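Local coordinates for protein interacting with HSP90 1 (Saccharomyces cerevisiae, PDB 4CGU), which takes part in pre-rRNA processing and is required for the interaction of NOP58 with snoRNA, at residues Asn120-Asn125 with Ala141-Phe146. Numbering follows the deposited sequence.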
ATOM      1  N   ASN B 120       5.312  -6.657  11.164  1.00 25.45           N
ATOM      2  CA  ASN B 120       6.327  -6.349  10.164  1.00 22.70           C
ATOM      3  C   ASN B 120       6.881  -7.645   9.554  1.00 23.49           C
ATOM      4  O   ASN B 120       8.092  -7.826   9.417  1.00 27.64           O
ATOM      5  CB  ASN B 120       7.436  -5.468  10.750  1.00 22.90           C
ATOM      6  CG  ASN B 120       8.355  -4.895   9.684  1.00 30.26           C
ATOM      7  OD1 ASN B 120       7.922  -4.569   8.580  1.00 34.75           O
ATOM      8  ND2 ASN B 120       9.634  -4.780  10.009  1.00 26.54           N
ATOM      9  N   ILE B 121       5.971  -8.546   9.199  1.00 19.26           N
ATOM     10  CA  ILE B 121       6.332  -9.814   8.577  1.00 24.92           C
ATOM     11  C   ILE B 121       5.677  -9.942   7.210  1.00 24.05           C
ATOM     12  O   ILE B 121       4.474  -9.717   7.062  1.00 20.46           O
ATOM     13  CB  ILE B 121       5.869 -11.021   9.426  1.00 22.51           C
ATOM     14  CG1 ILE B 121       6.632 -11.097  10.748  1.00 26.88           C
ATOM     15  CG2 ILE B 121       6.034 -12.322   8.648  1.00 24.51           C
ATOM     16  CD1 ILE B 121       6.197 -12.268  11.618  1.00 25.37           C
ATOM     17  N   LEU B 122       6.475 -10.306   6.213  1.00 21.64           N
ATOM     18  CA  LEU B 122       5.957 -10.590   4.889  1.00 21.21           C
ATOM     19  C   LEU B 122       5.763 -12.090   4.728  1.00 26.35           C
ATOM     20  O   LEU B 122       6.722 -12.836   4.603  1.00 29.29           O
ATOM     21  CB  LEU B 122       6.916 -10.072   3.816  1.00 17.95           C
ATOM     22  CG  LEU B 122       6.470 -10.346   2.377  1.00 17.46           C
ATOM     23  CD1 LEU B 122       5.131  -9.676   2.083  1.00 19.09           C
ATOM     24  CD2 LEU B 122       7.522  -9.876   1.394  1.00 23.99           C
ATOM     25  N   TYR B 123       4.513 -12.529   4.745  1.00 20.24           N
ATOM     26  CA  TYR B 123       4.193 -13.929   4.540  1.00 24.08           C
ATOM     27  C   TYR B 123       4.194 -14.205   3.055  1.00 29.65           C
ATOM     28  O   TYR B 123       3.695 -13.399   2.275  1.00 27.45           O
ATOM     29  CB  TYR B 123       2.834 -14.256   5.161  1.00 21.35           C
ATOM     30  CG  TYR B 123       2.864 -14.151   6.668  1.00 30.06           C
ATOM     31  CD1 TYR B 123       3.250 -15.236   7.454  1.00 30.10           C
ATOM     32  CD2 TYR B 123       2.537 -12.960   7.307  1.00 26.71           C
ATOM     33  CE1 TYR B 123       3.296 -15.139   8.836  1.00 28.39           C
ATOM     34  CE2 TYR B 123       2.573 -12.856   8.687  1.00 36.26           C
ATOM     35  CZ  TYR B 123       2.956 -13.945   9.446  1.00 31.83           C
ATOM     36  OH  TYR B 123       2.999 -13.835  10.817  1.00 36.66           O
ATOM     37  N   ILE B 124       4.782 -15.329   2.664  1.00 23.80           N
ATOM     38  CA  ILE B 124       4.907 -15.681   1.253  1.00 22.52           C
ATOM     39  C   ILE B 124       3.874 -16.736   0.873  1.00 31.72           C
ATOM     40  O   ILE B 124       3.124 -16.565  -0.086  1.00 32.34           O
ATOM     41  CB  ILE B 124       6.332 -16.172   0.925  1.00 25.21           C
ATOM     42  CG1 ILE B 124       7.342 -15.063   1.226  1.00 25.56           C
ATOM     43  CG2 ILE B 124       6.435 -16.616  -0.537  1.00 23.17           C
ATOM     44  CD1 ILE B 124       7.138 -13.787   0.407  1.00 21.02           C
ATOM     45  N   ASN B 125       3.849 -17.824   1.634  1.00 32.37           N
ATOM     46  CA  ASN B 125       2.763 -18.796   1.568  1.00 31.23           C
ATOM     47  C   ASN B 125       2.635 -19.548   2.883  1.00 35.67           C
ATOM     48  O   ASN B 125       3.130 -19.089   3.910  1.00 36.78           O
ATOM     49  CB  ASN B 125       2.903 -19.755   0.373  1.00 38.08           C
ATOM     50  CG  ASN B 125       4.259 -20.451   0.312  1.00 34.27           C
ATOM     51  OD1 ASN B 125       4.892 -20.724   1.334  1.00 30.10           O
ATOM     52  ND2 ASN B 125       4.702 -20.753  -0.907  1.00 33.65           N
ATOM     53  N   ALA B 141       2.858  -0.335  -0.116  1.00 29.66           N
ATOM     54  CA  ALA B 141       2.678   0.098  -1.490  1.00 29.28           C
ATOM     55  C   ALA B 141       3.972  -0.050  -2.288  1.00 24.39           C
ATOM     56  O   ALA B 141       3.937  -0.237  -3.500  1.00 24.31           O
ATOM     57  CB  ALA B 141       2.190   1.547  -1.528  1.00 24.52           C
ATOM     58  N   ASP B 142       5.110   0.023  -1.599  1.00 30.26           N
ATOM     59  CA  ASP B 142       6.415   0.034  -2.261  1.00 25.68           C
ATOM     60  C   ASP B 142       7.100  -1.329  -2.271  1.00 35.33           C
ATOM     61  O   ASP B 142       8.184  -1.478  -2.837  1.00 29.08           O
ATOM     62  CB  ASP B 142       7.344   1.063  -1.609  1.00 23.84           C
ATOM     63  CG  ASP B 142       6.840   2.487  -1.762  1.00 35.72           C
ATOM     64  OD1 ASP B 142       6.024   2.732  -2.674  1.00 33.60           O
ATOM     65  OD2 ASP B 142       7.266   3.361  -0.974  1.00 38.43           O
ATOM     66  N   ILE B 143       6.479  -2.319  -1.637  1.00 27.42           N
ATOM     67  CA  ILE B 143       7.011  -3.675  -1.685  1.00 23.04           C
ATOM     68  C   ILE B 143       6.830  -4.237  -3.084  1.00 25.05           C
ATOM     69  O   ILE B 143       5.709  -4.494  -3.515  1.00 30.64           O
ATOM     70  CB  ILE B 143       6.319  -4.599  -0.669  1.00 25.52           C
ATOM     71  CG1 ILE B 143       6.469  -4.032   0.746  1.00 18.57           C
ATOM     72  CG2 ILE B 143       6.885  -6.031  -0.768  1.00 16.38           C
ATOM     73  CD1 ILE B 143       5.729  -4.824   1.807  1.00 18.65           C
ATOM     74  N   LYS B 144       7.936  -4.412  -3.801  1.00 19.39           N
ATOM     75  CA  LYS B 144       7.885  -4.920  -5.167  1.00 19.06           C
ATOM     76  C   LYS B 144       8.286  -6.382  -5.201  1.00 22.52           C
ATOM     77  O   LYS B 144       9.381  -6.737  -4.770  1.00 26.52           O
ATOM     78  CB  LYS B 144       8.807  -4.109  -6.082  1.00 19.63           C
ATOM     79  CG  LYS B 144       8.463  -2.631  -6.147  1.00 25.89           C
ATOM     80  CD  LYS B 144       7.041  -2.427  -6.655  1.00 30.93           C
ATOM     81  CE  LYS B 144       6.553  -1.005  -6.410  1.00 37.08           C
ATOM     82  NZ  LYS B 144       5.169  -1.003  -5.845  1.00 36.72           N
ATOM     83  N   ILE B 145       7.402  -7.225  -5.724  1.00 19.25           N
ATOM     84  CA  ILE B 145       7.669  -8.654  -5.829  1.00 16.90           C
ATOM     85  C   ILE B 145       7.582  -9.140  -7.276  1.00 22.99           C
ATOM     86  O   ILE B 145       6.526  -9.065  -7.904  1.00 22.33           O
ATOM     87  CB  ILE B 145       6.677  -9.472  -4.979  1.00 22.74           C
ATOM     88  CG1 ILE B 145       6.721  -9.023  -3.516  1.00 22.01           C
ATOM     89  CG2 ILE B 145       6.982 -10.955  -5.092  1.00 18.85           C
ATOM     90  CD1 ILE B 145       5.805  -9.817  -2.610  1.00 17.86           C
ATOM     91  N   PHE B 146       8.702  -9.642  -7.792  1.00 19.29           N
ATOM     92  CA  PHE B 146       8.773 -10.190  -9.141  1.00 20.56           C
ATOM     93  C   PHE B 146       9.000 -11.693  -9.087  1.00 25.21           C
ATOM     94  O   PHE B 146       9.775 -12.187  -8.274  1.00 20.88           O
ATOM     95  CB  PHE B 146       9.919  -9.556  -9.926  1.00 17.58           C
ATOM     96  CG  PHE B 146       9.849  -8.060 -10.004  1.00 21.72           C
ATOM     97  CD1 PHE B 146       9.063  -7.440 -10.960  1.00 17.29           C
ATOM     98  CD2 PHE B 146      10.576  -7.274  -9.126  1.00 18.38           C
ATOM     99  CE1 PHE B 146       9.000  -6.063 -11.036  1.00 23.41           C
ATOM    100  CE2 PHE B 146      10.520  -5.901  -9.199  1.00 18.54           C
ATOM    101  CZ  PHE B 146       9.732  -5.291 -10.157  1.00 22.96           C
TER
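Leu-122 and Ile-143 bring the two backbones nearest, with their CA atoms 9.6 Å apart, and the segments run in roughly the same direction without any hydrogen bond between them. Only side chains fill the gap. Leu-122 points toward the other segment with CG anti to its own backbone N (chi1 179°), which sends both methyls across. Leu-122 CD2 does the touching, 4.5 Å from Ile-143 CG2 and 4.4 Å from Ile-145 CD1. Ile-143 CG2 and Ile-145 CD1 are themselves 4.3 Å apart, so the three methyls form a nearly equilateral triangle. Ile-145 reaches this point through an extended end, with CD1 anti to CA (chi2 -178°). Ile-124 CD1 lies beside Leu-122 CD2 at 4.0 Å. Ile-156 of strand 153-157 touches Leu-122, Ile-124 and Ile-145. Away from this apolar patch, Lys-144 NZ turns back to bond Ala-141 O at 2.8 Å, in the carbonyl plane. Ile-145 and Phe-146 also pair in parallel with a strand of another protein's chain. The contact joins the two sheets of the CS-domain beta-sandwich. Its chemistry is purely apolar, which implies dispersion and exclusion of water in a buried interior, with no directional bond across it.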